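Local atomic coordinates of histidine triad (HIT) protein (Marinobacter aquaeolei, PDB entry 3OHE), a protein that probably acts as a hydrolase of the histidine triad family, and carries bound calcium ions in the crystal. Residues G43-P51 / N85-H93; W32-R40 / L58-M69. One frame throughout, in Å; residues are numbered along the deposited sequence. Where two conformers were deposited one is given.

Contact 1 (G43-P51 / N85-H93); sequences GIREIYELP and NMVPQLHLH
The carbonyl oxygen Ile44 O accepts the amide Leu90 N at 2.9 Å, with an N-H...O angle of 160° and the donor tilted only moderately from the carbonyl plane. One residue on, Arg45 CA approaches Pro88 O at 3.2 Å in a nearly straight CA-H...O contact, so the loop 43-51 and the lead-in to strand 92-97 are held backbone to backbone. Leu90 supplies the apolar part. A chi1 of 172° swings its CG away from its own amide and toward the loop. CD2 then lies 3.6 Å from Ile44 CG2, the two side chains running alongside each other, and also meets Leu50 CD1. CD1 reaches Ile47 CG1 at 3.9 Å. On the more exposed side, Arg45 NH1 comes within 3.8 Å of Pro88 CB, the approach oblique to the guanidinium. Glu46 OE2 forms a salt bridge with Lys77 NZ of the second subunit and accepts a hydrogen bond from Met78 N of that subunit. Gln89-Leu90-His91-Leu92-His93 resembles the histidine triad signature with glutamine in first place, and His91 ND1 donates to Gln89 O at 2.8 Å, in the imidazole plane. Main-chain contacts and a buried leucine, without a salt bridge, thus join this triad-like segment to the loop 43-51.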
# COMPACT_ATOMS: atom_id res chain seq x y z
N GLY A 43 5.54 8.29 -16.92
CA GLY A 43 4.72 7.21 -17.48
C GLY A 43 4.56 5.97 -16.62
O GLY A 43 4.26 4.91 -17.16
N ILE A 44 4.77 6.06 -15.31
CA ILE A 44 4.68 4.89 -14.42
C ILE A 44 3.33 4.87 -13.73
O ILE A 44 3.01 5.85 -13.06
CB ILE A 44 5.80 4.94 -13.36
CG1 ILE A 44 7.19 5.03 -14.01
CG2 ILE A 44 5.70 3.71 -12.42
CD1 ILE A 44 7.55 3.79 -14.88
N ARG A 45 2.58 3.78 -13.88
CA ARG A 45 1.28 3.60 -13.23
C ARG A 45 1.37 2.76 -11.95
O ARG A 45 0.59 2.97 -11.03
CB ARG A 45 0.29 2.93 -14.20
CG ARG A 45 -0.09 3.81 -15.38
CD ARG A 45 -0.80 3.02 -16.49
NE ARG A 45 -1.95 2.27 -15.99
CZ ARG A 45 -3.17 2.77 -15.83
NH1 ARG A 45 -3.45 3.99 -16.23
NH2 ARG A 45 -4.16 2.00 -15.33
N GLU A 46 2.29 1.80 -11.92
CA GLU A 46 2.37 0.78 -10.90
C GLU A 46 3.80 0.66 -10.39
O GLU A 46 4.75 0.86 -11.15
CB GLU A 46 1.98 -0.60 -11.47
CG GLU A 46 0.61 -0.65 -12.15
CD GLU A 46 -0.56 -0.55 -11.17
OE1 GLU A 46 -0.35 -0.53 -9.91
OE2 GLU A 46 -1.72 -0.52 -11.67
N ILE A 47 3.97 0.24 -9.14
CA ILE A 47 5.29 0.02 -8.60
C ILE A 47 6.13 -0.93 -9.45
O ILE A 47 7.30 -0.67 -9.71
CB ILE A 47 5.24 -0.49 -7.12
CG1 ILE A 47 4.59 0.53 -6.20
CG2 ILE A 47 6.67 -0.94 -6.63
CD1 ILE A 47 4.07 -0.11 -4.89
N TYR A 48 5.48 -1.99 -9.92
CA TYR A 48 6.18 -3.01 -10.65
C TYR A 48 6.72 -2.54 -12.01
O TYR A 48 7.54 -3.25 -12.64
CB TYR A 48 5.31 -4.29 -10.80
CG TYR A 48 4.07 -4.13 -11.64
CD1 TYR A 48 4.13 -4.10 -13.04
CD2 TYR A 48 2.83 -4.10 -11.07
CE1 TYR A 48 2.98 -3.98 -13.78
CE2 TYR A 48 1.69 -4.01 -11.81
CZ TYR A 48 1.76 -3.95 -13.15
OH TYR A 48 0.62 -3.86 -13.88
N GLU A 49 6.25 -1.39 -12.50
CA GLU A 49 6.71 -0.86 -13.79
C GLU A 49 7.99 -0.08 -13.65
O GLU A 49 8.60 0.29 -14.66
CB GLU A 49 5.62 0.01 -14.43
CG GLU A 49 4.42 -0.80 -14.86
CD GLU A 49 3.27 0.06 -15.34
OE1 GLU A 49 3.10 1.19 -14.86
OE2 GLU A 49 2.50 -0.41 -16.18
N LEU A 50 8.43 0.23 -12.43
CA LEU A 50 9.72 0.86 -12.23
C LEU A 50 10.81 -0.20 -12.46
O LEU A 50 10.65 -1.37 -12.12
CB LEU A 50 9.86 1.37 -10.80
CG LEU A 50 9.09 2.62 -10.42
CD1 LEU A 50 9.16 2.78 -8.90
CD2 LEU A 50 9.64 3.88 -11.11
N PRO A 51 11.95 0.21 -13.04
CA PRO A 51 13.12 -0.64 -13.03
C PRO A 51 13.43 -1.17 -11.61
O PRO A 51 13.20 -0.47 -10.63
CB PRO A 51 14.25 0.30 -13.50
CG PRO A 51 13.57 1.37 -14.28
CD PRO A 51 12.23 1.54 -13.61
N ASN A 85 -6.66 5.00 -8.72
CA ASN A 85 -7.74 4.64 -9.62
C ASN A 85 -8.10 5.80 -10.55
O ASN A 85 -8.49 5.54 -11.70
CB ASN A 85 -8.95 4.19 -8.84
CG ASN A 85 -8.68 2.91 -8.07
OD1 ASN A 85 -7.84 2.11 -8.48
ND2 ASN A 85 -9.40 2.71 -6.98
N MSE A 86 -7.96 7.03 -10.02
CA MSE A 86 -8.28 8.31 -10.69
C MSE A 86 -7.06 8.98 -11.35
O MSE A 86 -7.18 9.64 -12.36
CB MSE A 86 -8.91 9.30 -9.68
CG MSE A 86 -10.28 8.83 -9.23
SE MSE A 86 -11.20 9.90 -7.88
CE MSE A 86 -9.81 9.91 -6.53
N VAL A 87 -5.89 8.84 -10.73
CA VAL A 87 -4.65 9.53 -11.07
C VAL A 87 -3.66 8.47 -11.47
O VAL A 87 -3.23 7.67 -10.64
CB VAL A 87 -4.16 10.37 -9.90
CG1 VAL A 87 -2.78 10.94 -10.20
CG2 VAL A 87 -5.19 11.48 -9.57
N PRO A 88 -3.28 8.44 -12.76
CA PRO A 88 -2.48 7.29 -13.23
C PRO A 88 -1.00 7.36 -12.85
O PRO A 88 -0.33 6.35 -12.87
CB PRO A 88 -2.64 7.35 -14.76
CG PRO A 88 -2.85 8.84 -15.06
CD PRO A 88 -3.69 9.32 -13.87
N GLN A 89 -0.54 8.51 -12.41
CA GLN A 89 0.84 8.71 -12.02
C GLN A 89 1.10 8.05 -10.67
O GLN A 89 0.52 8.45 -9.67
CB GLN A 89 1.12 10.19 -11.96
CG GLN A 89 2.56 10.56 -11.57
CD GLN A 89 2.84 12.02 -11.83
OE1 GLN A 89 2.57 12.88 -10.98
NE2 GLN A 89 3.30 12.32 -13.04
N LEU A 90 2.00 7.09 -10.64
CA LEU A 90 2.32 6.35 -9.42
C LEU A 90 2.65 7.32 -8.27
O LEU A 90 3.52 8.17 -8.39
CB LEU A 90 3.53 5.45 -9.65
CG LEU A 90 4.12 4.73 -8.41
CD1 LEU A 90 3.09 3.81 -7.77
CD2 LEU A 90 5.39 4.01 -8.80
N HIS A 91 1.96 7.11 -7.14
CA HIS A 91 2.23 7.86 -5.94
C HIS A 91 1.92 6.98 -4.75
O HIS A 91 0.96 6.21 -4.77
CB HIS A 91 1.49 9.20 -5.94
CG HIS A 91 0.00 9.10 -6.00
ND1 HIS A 91 -0.68 8.82 -7.16
CD2 HIS A 91 -0.95 9.35 -5.06
CE1 HIS A 91 -1.99 8.86 -6.92
NE2 HIS A 91 -2.18 9.16 -5.65
N LEU A 92 2.73 7.12 -3.70
CA LEU A 92 2.65 6.21 -2.57
C LEU A 92 2.23 6.99 -1.33
O LEU A 92 2.94 7.89 -0.88
CB LEU A 92 4.03 5.52 -2.42
CG LEU A 92 4.19 4.38 -1.44
CD1 LEU A 92 3.24 3.21 -1.87
CD2 LEU A 92 5.65 3.87 -1.36
N HIS A 93 1.06 6.65 -0.80
CA HIS A 93 0.48 7.27 0.41
C HIS A 93 1.10 6.72 1.66
O HIS A 93 1.27 5.52 1.79
CB HIS A 93 -1.02 6.97 0.48
CG HIS A 93 -1.82 7.47 -0.67
ND1 HIS A 93 -2.20 8.79 -0.76
CD2 HIS A 93 -2.35 6.82 -1.72
CE1 HIS A 93 -2.91 8.93 -1.86
NE2 HIS A 93 -3.02 7.75 -2.46

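Contact 2 (W32-R40 / L58-M69); sequences WPWVILVPR and LLFESSALSEGM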
# COMPACT_ATOMS: atom_id res chain seq x y z
N TRP A 32 -5.34 13.96 9.11
CA TRP A 32 -4.33 12.94 9.40
C TRP A 32 -2.99 13.42 8.86
O TRP A 32 -2.99 14.07 7.83
CB TRP A 32 -4.61 11.56 8.73
CG TRP A 32 -5.91 10.96 9.03
CD1 TRP A 32 -6.23 10.11 10.07
CD2 TRP A 32 -7.12 11.20 8.34
NE1 TRP A 32 -7.54 9.80 10.02
CE2 TRP A 32 -8.13 10.44 8.98
CE3 TRP A 32 -7.45 11.91 7.17
CZ2 TRP A 32 -9.43 10.42 8.56
CZ3 TRP A 32 -8.72 11.91 6.76
CH2 TRP A 32 -9.72 11.15 7.45
N PRO A 33 -1.85 13.04 9.49
CA PRO A 33 -0.53 13.28 8.89
C PRO A 33 -0.38 12.37 7.68
O PRO A 33 -0.38 11.13 7.83
CB PRO A 33 0.44 12.93 10.03
CG PRO A 33 -0.40 12.94 11.31
CD PRO A 33 -1.73 12.45 10.85
N TRP A 34 -0.27 12.95 6.50
CA TRP A 34 -0.43 12.19 5.24
C TRP A 34 0.55 12.76 4.23
O TRP A 34 0.42 13.91 3.79
CB TRP A 34 -1.89 12.30 4.81
CG TRP A 34 -2.32 11.59 3.58
CD1 TRP A 34 -1.58 10.99 2.62
CD2 TRP A 34 -3.68 11.45 3.19
NE1 TRP A 34 -2.41 10.47 1.64
CE2 TRP A 34 -3.71 10.76 1.97
CE3 TRP A 34 -4.88 11.89 3.74
CZ2 TRP A 34 -4.92 10.49 1.32
CZ3 TRP A 34 -6.06 11.61 3.10
CH2 TRP A 34 -6.07 10.91 1.91
N VAL A 35 1.56 11.95 3.90
CA VAL A 35 2.64 12.34 2.99
C VAL A 35 2.66 11.37 1.80
O VAL A 35 2.51 10.14 1.99
CB VAL A 35 3.99 12.35 3.72
CG1 VAL A 35 5.16 12.59 2.76
CG2 VAL A 35 3.98 13.42 4.84
N ILE A 36 2.89 11.93 0.60
CA ILE A 36 2.88 11.17 -0.63
C ILE A 36 4.28 11.24 -1.23
O ILE A 36 4.86 12.32 -1.30
CB ILE A 36 1.82 11.76 -1.57
CG1 ILE A 36 0.43 11.69 -0.90
CG2 ILE A 36 1.81 11.01 -2.91
CD1 ILE A 36 -0.66 12.31 -1.71
N LEU A 37 4.81 10.08 -1.64
CA LEU A 37 6.03 10.02 -2.44
C LEU A 37 5.67 9.80 -3.89
O LEU A 37 4.94 8.85 -4.21
CB LEU A 37 6.95 8.88 -1.98
CG LEU A 37 7.56 9.00 -0.61
CD1 LEU A 37 8.42 7.76 -0.32
CD2 LEU A 37 8.38 10.27 -0.50
N VAL A 38 6.15 10.68 -4.77
CA VAL A 38 5.89 10.58 -6.21
C VAL A 38 7.24 10.39 -6.91
O VAL A 38 8.00 11.35 -7.07
CB VAL A 38 5.19 11.79 -6.79
CG1 VAL A 38 4.74 11.49 -8.23
CG2 VAL A 38 3.98 12.22 -5.92
N PRO A 39 7.55 9.16 -7.37
CA PRO A 39 8.81 8.96 -8.08
C PRO A 39 8.84 9.81 -9.36
O PRO A 39 7.87 9.82 -10.12
CB PRO A 39 8.80 7.46 -8.42
CG PRO A 39 7.86 6.87 -7.49
CD PRO A 39 6.83 7.90 -7.16
N ARG A 40 9.96 10.51 -9.56
CA ARG A 40 10.09 11.43 -10.70
C ARG A 40 10.52 10.65 -11.95
O ARG A 40 11.61 10.84 -12.49
CB ARG A 40 11.08 12.53 -10.40
CG ARG A 40 10.61 13.52 -9.34
CD ARG A 40 11.56 14.71 -9.24
NE ARG A 40 12.83 14.24 -8.73
CZ ARG A 40 13.08 14.09 -7.43
NH1 ARG A 40 12.25 14.60 -6.53
NH2 ARG A 40 14.18 13.52 -7.00
N LEU A 58 12.71 3.26 -4.02
CA LEU A 58 11.42 3.67 -3.50
C LEU A 58 11.12 2.97 -2.17
O LEU A 58 10.63 3.59 -1.23
CB LEU A 58 10.29 3.37 -4.50
CG LEU A 58 8.87 3.78 -4.09
CD1 LEU A 58 8.80 5.29 -3.75
CD2 LEU A 58 7.92 3.39 -5.22
N LEU A 59 11.40 1.67 -2.09
CA LEU A 59 11.23 0.94 -0.85
C LEU A 59 12.07 1.52 0.27
O LEU A 59 11.61 1.72 1.40
CB LEU A 59 11.58 -0.54 -1.06
CG LEU A 59 11.71 -1.41 0.18
CD1 LEU A 59 10.37 -1.56 0.91
CD2 LEU A 59 12.32 -2.81 -0.22
N PHE A 60 13.35 1.79 -0.01
CA PHE A 60 14.24 2.39 1.00
C PHE A 60 13.62 3.70 1.52
O PHE A 60 13.53 3.92 2.74
CB PHE A 60 15.65 2.66 0.43
CG PHE A 60 16.47 3.51 1.30
CD1 PHE A 60 17.06 3.00 2.44
CD2 PHE A 60 16.56 4.88 1.07
CE1 PHE A 60 17.81 3.85 3.27
CE2 PHE A 60 17.29 5.72 1.91
CZ PHE A 60 17.89 5.19 3.02
N GLU A 61 13.21 4.55 0.60
CA GLU A 61 12.66 5.86 0.98
C GLU A 61 11.36 5.72 1.75
O GLU A 61 11.13 6.41 2.75
CB GLU A 61 12.47 6.76 -0.26
CG GLU A 61 13.82 7.11 -0.90
CD GLU A 61 13.74 8.09 -2.07
OE1 GLU A 61 12.61 8.49 -2.38
OE2 GLU A 61 14.79 8.45 -2.66
N SER A 62 10.48 4.85 1.28
CA SER A 62 9.17 4.64 1.91
C SER A 62 9.32 4.09 3.32
O SER A 62 8.66 4.56 4.26
CB SER A 62 8.35 3.68 1.08
OG SER A 62 7.10 3.40 1.69
N SER A 63 10.18 3.08 3.48
CA SER A 63 10.41 2.51 4.81
C SER A 63 11.02 3.52 5.76
O SER A 63 10.66 3.58 6.95
CB SER A 63 11.27 1.27 4.71
OG SER A 63 10.47 0.19 4.26
N ALA A 64 11.95 4.34 5.30
CA ALA A 64 12.60 5.35 6.14
C ALA A 64 11.58 6.44 6.51
O ALA A 64 11.47 6.87 7.67
CB ALA A 64 13.83 5.96 5.43
N LEU A 65 10.82 6.89 5.52
CA LEU A 65 9.76 7.88 5.76
C LEU A 65 8.75 7.36 6.78
O LEU A 65 8.35 8.08 7.71
CB LEU A 65 9.06 8.24 4.46
CG LEU A 65 7.88 9.22 4.57
CD1 LEU A 65 8.37 10.62 5.03
CD2 LEU A 65 7.14 9.31 3.21
N SER A 66 8.29 6.13 6.61
CA SER A 66 7.24 5.56 7.47
C SER A 66 7.73 5.48 8.92
O SER A 66 7.07 5.96 9.83
CB SER A 66 6.84 4.15 7.03
OG SER A 66 6.19 4.15 5.79
N GLU A 67 8.89 4.87 9.13
CA GLU A 67 9.40 4.74 10.49
C GLU A 67 9.61 6.10 11.14
O GLU A 67 9.29 6.32 12.32
CB GLU A 67 10.69 3.91 10.50
CG GLU A 67 11.13 3.57 11.91
CD GLU A 67 12.23 2.58 12.06
OE1 GLU A 67 12.73 2.06 11.05
OE2 GLU A 67 12.60 2.33 13.24
N GLY A 68 10.15 7.03 10.38
CA GLY A 68 10.38 8.37 10.89
C GLY A 68 9.09 9.12 11.21
O GLY A 68 9.04 9.83 12.24
N MSE A 69 8.07 9.01 10.36
CA MSE A 69 6.78 9.63 10.65
C MSE A 69 6.12 9.06 11.88
O MSE A 69 5.49 9.77 12.66
CB MSE A 69 5.84 9.46 9.46
CG MSE A 69 6.15 10.28 8.25
SE MSE A 69 4.89 10.05 6.80
CE MSE A 69 3.35 11.01 7.53
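Val35 and Leu37 of strand 34-39 face Leu65 and Met69 of helix 52-72 in the α/β packing of the HIT fold, where the helix covers one face of the antiparallel sheet. The short axes run almost antiparallel, at 168°, and approach to 10.2 Å. Apolar side chains do nearly all the work. Leu65 CD2 fits between two strand residues, 3.9 Å from both Val35 CG1 and Leu37 CG, and Leu37 and Leu65 meet tip to tip. Towards the end of the strand, Pro39 CG touches Leu58 CD2 at 4.2 Å, the two crossing at a slant. At the far end Met69, present as selenomethionine, bends at chi3 (73°), which lays its CE against Val35 CG2 at 3.7 Å. A second kind of contact is methyl against helix backbone: with CG beside its backbone N (chi1 -66°), Leu37 brings CD1 to 3.9 Å from Ser62 N, close to Leu58 CD1 as well. Replacing Leu37 by an alanine would probably open a gap against Ser62 and Leu58 and leave Leu65 CD2 with Val35 CG1 as its strand neighbour. Polar groups at the interface look to other partners: Ser62 OG bonds to His94 NE2, while Glu61 OE1 hydrogen-bonds Ser19 OG and Glu61 OE2 forms a salt bridge with Arg57 NE.

Contact 2 lies in the core, 9 of its 10 touching residues buried, whereas contact 1 sits farther out, its centre about 13 Å from the centre of the chain, and is only partly buried. Their chemistry follows: helix on sheet in contact 2 is apolar with no hydrogen bond across it, while the loop pairing of contact 1 combines a main-chain bond with an isoleucine and leucine cluster and an arginine at its more exposed side. The same sheet joins them, since strands 34-39 and 92-97 are neighbours: Leu92 N probably bonds to Leu37 O at 2.9 Å, and His93 ND1 lies 2.9 Å from Trp34 NE1. Both contacts also reach the second subunit, where Tyr48 of one chain packs on Ser63 of the other.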